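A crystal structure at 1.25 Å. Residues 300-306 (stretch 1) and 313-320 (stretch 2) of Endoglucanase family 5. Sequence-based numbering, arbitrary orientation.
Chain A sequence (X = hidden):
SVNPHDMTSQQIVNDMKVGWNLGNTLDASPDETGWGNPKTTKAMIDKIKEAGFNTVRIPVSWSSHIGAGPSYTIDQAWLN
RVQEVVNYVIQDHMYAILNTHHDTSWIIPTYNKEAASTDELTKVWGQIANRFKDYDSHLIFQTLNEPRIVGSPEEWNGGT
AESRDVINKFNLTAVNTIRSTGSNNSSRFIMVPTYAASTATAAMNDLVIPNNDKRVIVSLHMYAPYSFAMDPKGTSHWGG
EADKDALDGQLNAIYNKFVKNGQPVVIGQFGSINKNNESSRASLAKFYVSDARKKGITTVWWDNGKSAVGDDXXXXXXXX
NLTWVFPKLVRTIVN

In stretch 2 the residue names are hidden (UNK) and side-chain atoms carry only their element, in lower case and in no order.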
# COMPACT_ATOMS: atom_id res chain seq x y z
N VAL A 300 2.64 -6.23 -3.81
CA VAL A 300 3.16 -6.12 -2.44
C VAL A 300 2.22 -6.92 -1.52
O VAL A 300 1.05 -6.58 -1.38
CB VAL A 300 3.24 -4.66 -1.99
CG1 VAL A 300 3.93 -4.57 -0.63
CG2 VAL A 300 3.95 -3.78 -3.01
N TRP A 301 2.74 -8.01 -0.94
CA TRP A 301 1.94 -8.89 -0.09
C TRP A 301 1.57 -8.23 1.23
O TRP A 301 2.43 -7.60 1.86
CB TRP A 301 2.77 -10.16 0.22
CG TRP A 301 2.01 -11.18 1.04
CD1 TRP A 301 1.93 -11.23 2.39
CD2 TRP A 301 1.20 -12.25 0.56
NE1 TRP A 301 1.11 -12.25 2.79
CE2 TRP A 301 0.67 -12.91 1.67
CE3 TRP A 301 0.90 -12.76 -0.72
CZ2 TRP A 301 -0.13 -14.03 1.55
CZ3 TRP A 301 0.12 -13.88 -0.83
CH2 TRP A 301 -0.39 -14.49 0.30
N TRP A 302 0.32 -8.35 1.64
CA TRP A 302 -0.12 -7.86 2.95
C TRP A 302 0.18 -8.89 4.05
O TRP A 302 -0.41 -9.96 4.07
CB TRP A 302 -1.62 -7.55 2.94
CG TRP A 302 -2.10 -7.01 4.27
CD1 TRP A 302 -2.83 -7.69 5.21
CD2 TRP A 302 -1.79 -5.74 4.83
NE1 TRP A 302 -3.00 -6.91 6.32
CE2 TRP A 302 -2.38 -5.70 6.12
CE3 TRP A 302 -1.08 -4.63 4.39
CZ2 TRP A 302 -2.29 -4.58 6.95
CZ3 TRP A 302 -1.00 -3.50 5.22
CH2 TRP A 302 -1.61 -3.50 6.48
N ASP A 303 1.07 -8.54 4.97
CA ASP A 303 1.47 -9.38 6.09
C ASP A 303 1.13 -8.62 7.36
O ASP A 303 1.75 -7.61 7.68
CB ASP A 303 2.95 -9.76 6.02
CG ASP A 303 3.34 -10.75 7.08
OD1 ASP A 303 2.88 -10.57 8.23
OD2 ASP A 303 4.08 -11.70 6.77
N ASN A 304 0.17 -9.11 8.13
CA ASN A 304 -0.24 -8.48 9.39
C ASN A 304 0.27 -9.20 10.62
O ASN A 304 -0.13 -8.87 11.74
CB ASN A 304 -1.75 -8.26 9.43
CG ASN A 304 -2.55 -9.54 9.36
OD1 ASN A 304 -2.00 -10.65 9.28
ND2 ASN A 304 -3.85 -9.39 9.35
N GLY A 305 1.13 -10.20 10.46
CA GLY A 305 1.69 -10.89 11.60
C GLY A 305 0.80 -11.96 12.19
O GLY A 305 1.11 -12.49 13.27
N LYS A 306 -0.31 -12.28 11.55
CA LYS A 306 -1.29 -13.26 12.05
C LYS A 306 -1.26 -14.46 11.11
O LYS A 306 -1.68 -14.37 9.95
CB LYS A 306 -2.68 -12.62 12.07
CG LYS A 306 -2.82 -11.47 13.09
CD LYS A 306 -4.11 -10.67 12.85
CE LYS A 306 -5.34 -11.43 13.22
NZ LYS A 306 -6.50 -10.49 13.16
N UNK A 313 -5.98 -13.81 8.81
CA UNK A 313 -4.63 -14.32 9.08
C UNK A 313 -3.83 -14.32 7.78
O UNK A 313 -3.74 -15.32 7.07
c UNK A 313 -4.70 -15.72 9.68
n UNK A 313 -6.36 -16.03 11.42
o UNK A 313 -4.25 -15.51 12.01
c UNK A 313 -5.09 -15.72 11.14
N UNK A 314 -3.24 -13.16 7.46
CA UNK A 314 -2.45 -12.93 6.25
C UNK A 314 -0.95 -13.08 6.47
O UNK A 314 -0.17 -13.00 5.48
c UNK A 314 -4.39 -11.68 3.86
c UNK A 314 -4.10 -11.29 5.15
c UNK A 314 -6.35 -10.42 5.35
c UNK A 314 -5.64 -11.48 3.33
o UNK A 314 -7.85 -10.67 3.47
c UNK A 314 -5.09 -10.66 5.89
c UNK A 314 -6.60 -10.86 4.07
c UNK A 314 -2.72 -11.50 5.71
N UNK A 315 -0.50 -13.27 7.70
CA UNK A 315 0.93 -13.29 7.97
C UNK A 315 1.61 -14.50 7.38
O UNK A 315 1.11 -15.62 7.46
N UNK A 316 2.82 -14.29 6.86
CA UNK A 316 3.63 -15.37 6.33
C UNK A 316 5.00 -15.47 7.00
O UNK A 316 5.63 -16.53 6.92
c UNK A 316 4.56 -13.90 2.77
c UNK A 316 2.34 -15.51 4.16
c UNK A 316 4.36 -14.02 4.31
c UNK A 316 3.74 -15.32 4.77
N UNK A 317 5.46 -14.40 7.66
CA UNK A 317 6.66 -14.40 8.50
C UNK A 317 6.23 -14.46 9.96
O UNK A 317 5.35 -13.69 10.38
c UNK A 317 8.72 -12.94 9.11
c UNK A 317 9.31 -11.57 8.89
c UNK A 317 9.74 -14.00 8.83
c UNK A 317 7.46 -13.13 8.26
N UNK A 318 6.83 -15.35 10.75
CA UNK A 318 6.71 -15.29 12.20
C UNK A 318 7.83 -14.36 12.65
O UNK A 318 9.02 -14.72 12.62
o UNK A 318 7.04 -15.63 15.00
c UNK A 318 6.73 -16.65 14.35
o UNK A 318 6.43 -17.73 14.94
c UNK A 318 6.83 -16.68 12.83
N UNK A 319 7.45 -13.13 13.04
CA UNK A 319 8.44 -12.12 13.37
C UNK A 319 9.14 -12.41 14.68
O UNK A 319 10.27 -11.96 14.89
n UNK A 319 3.82 -7.55 10.27
c UNK A 319 6.46 -8.98 12.35
c UNK A 319 7.11 -10.32 12.20
n UNK A 319 5.51 -8.72 11.28
c UNK A 319 4.75 -7.64 11.21
n UNK A 319 4.91 -6.66 12.09
c UNK A 319 7.77 -10.77 13.49
N UNK A 320 8.49 -13.15 15.58
CA UNK A 320 9.04 -13.39 16.91
C UNK A 320 10.15 -14.41 16.90
O UNK A 320 11.05 -14.34 17.77
n UNK A 320 5.66 -13.09 17.87
c UNK A 320 7.92 -13.87 17.83
o UNK A 320 7.29 -11.71 18.53
c UNK A 320 6.93 -12.80 18.11
O HOH W 1 4.77 -11.06 10.00

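Position 313 carries two side-chain carbons, the second bearing one oxygen and one nitrogen. That is a short amide. Its oxygen lies 3.3 Å from CB of Lys306. The residue is Asn313.

Position 314 has one carbon followed by a ring of six carbons with one oxygen attached. Its CB sits 3.2 Å from O of Trp302, and a ring carbon comes 3.8 Å from CD1 of Trp302. A phenol ring means tyrosine, Tyr314. The edge of the Trp302 ring points toward the Tyr314 face in an offset arrangement, with planes at 78°. Its backbone works too: Trp301 NE1 donates to Tyr314 O at 3.1 Å, and Tyr314 N makes a weak hydrogen bond to Asn304 OD1 at 3.3 Å.

Position 315 has no side-chain atoms, so it is Gly315. Its N donates to Lys306 O at 2.8 Å. An ideal CB here would lie 2.7 Å from Lys306 N, a clash. The close backbone approach leaves no room for one.

Position 316 has four carbons, forked at the first, with one arm two carbons long. The end of that arm lies over one face of the Trp301 ring, 3.9 Å from the centroid of its five-membered part. This is Ile316, and the contact is a CH-pi interaction made by CD1. Ile316 N donates to Asp303 OD2 at 2.9 Å.

Position 317 also has four carbons, but the fork is at the second. Its CB is 4.0 Å from OD2 of Asp303. This is Leu317. Its N donates to the same Asp303 OD2, at 3.2 Å.

Position 318 has two carbons, the second with two oxygens: a carboxylate. It points away and touches nothing on stretch 1. Two oxygens and no nitrogen make it an acid, Asp318.

Position 319 has three carbons, a nitrogen, then a carbon with two more nitrogens. One of the two end nitrogens lies 3.8 Å from OD1 of Asp303. The guanidinium makes it Arg319, and the pair, NH2 to OD1, is a long salt bridge.

Position 320 has two carbons, the second with one oxygen and one nitrogen. It is exposed and out of reach of stretch 1. The short amide is Asn320.

Asp303 is central to the contact. Its OD2 accepts hydrogen bonds from two successive backbone N-H groups, those of Ile316 and Leu317, and its OD1 accepts from Gly305 N at 2.9 Å. A water donates to Asp303 OD1 (2.6 Å) and Leu317 O (2.7 Å) and accepts from Arg319 NE (2.8 Å). Gly315 N to Lys306 O joins the two backbones, Trp301 NE1 holds Tyr314 O, and Ile316 and Tyr314 pack on Trp301 and Trp302, respectively.

Stretch 2 313-320: NYGILDRN
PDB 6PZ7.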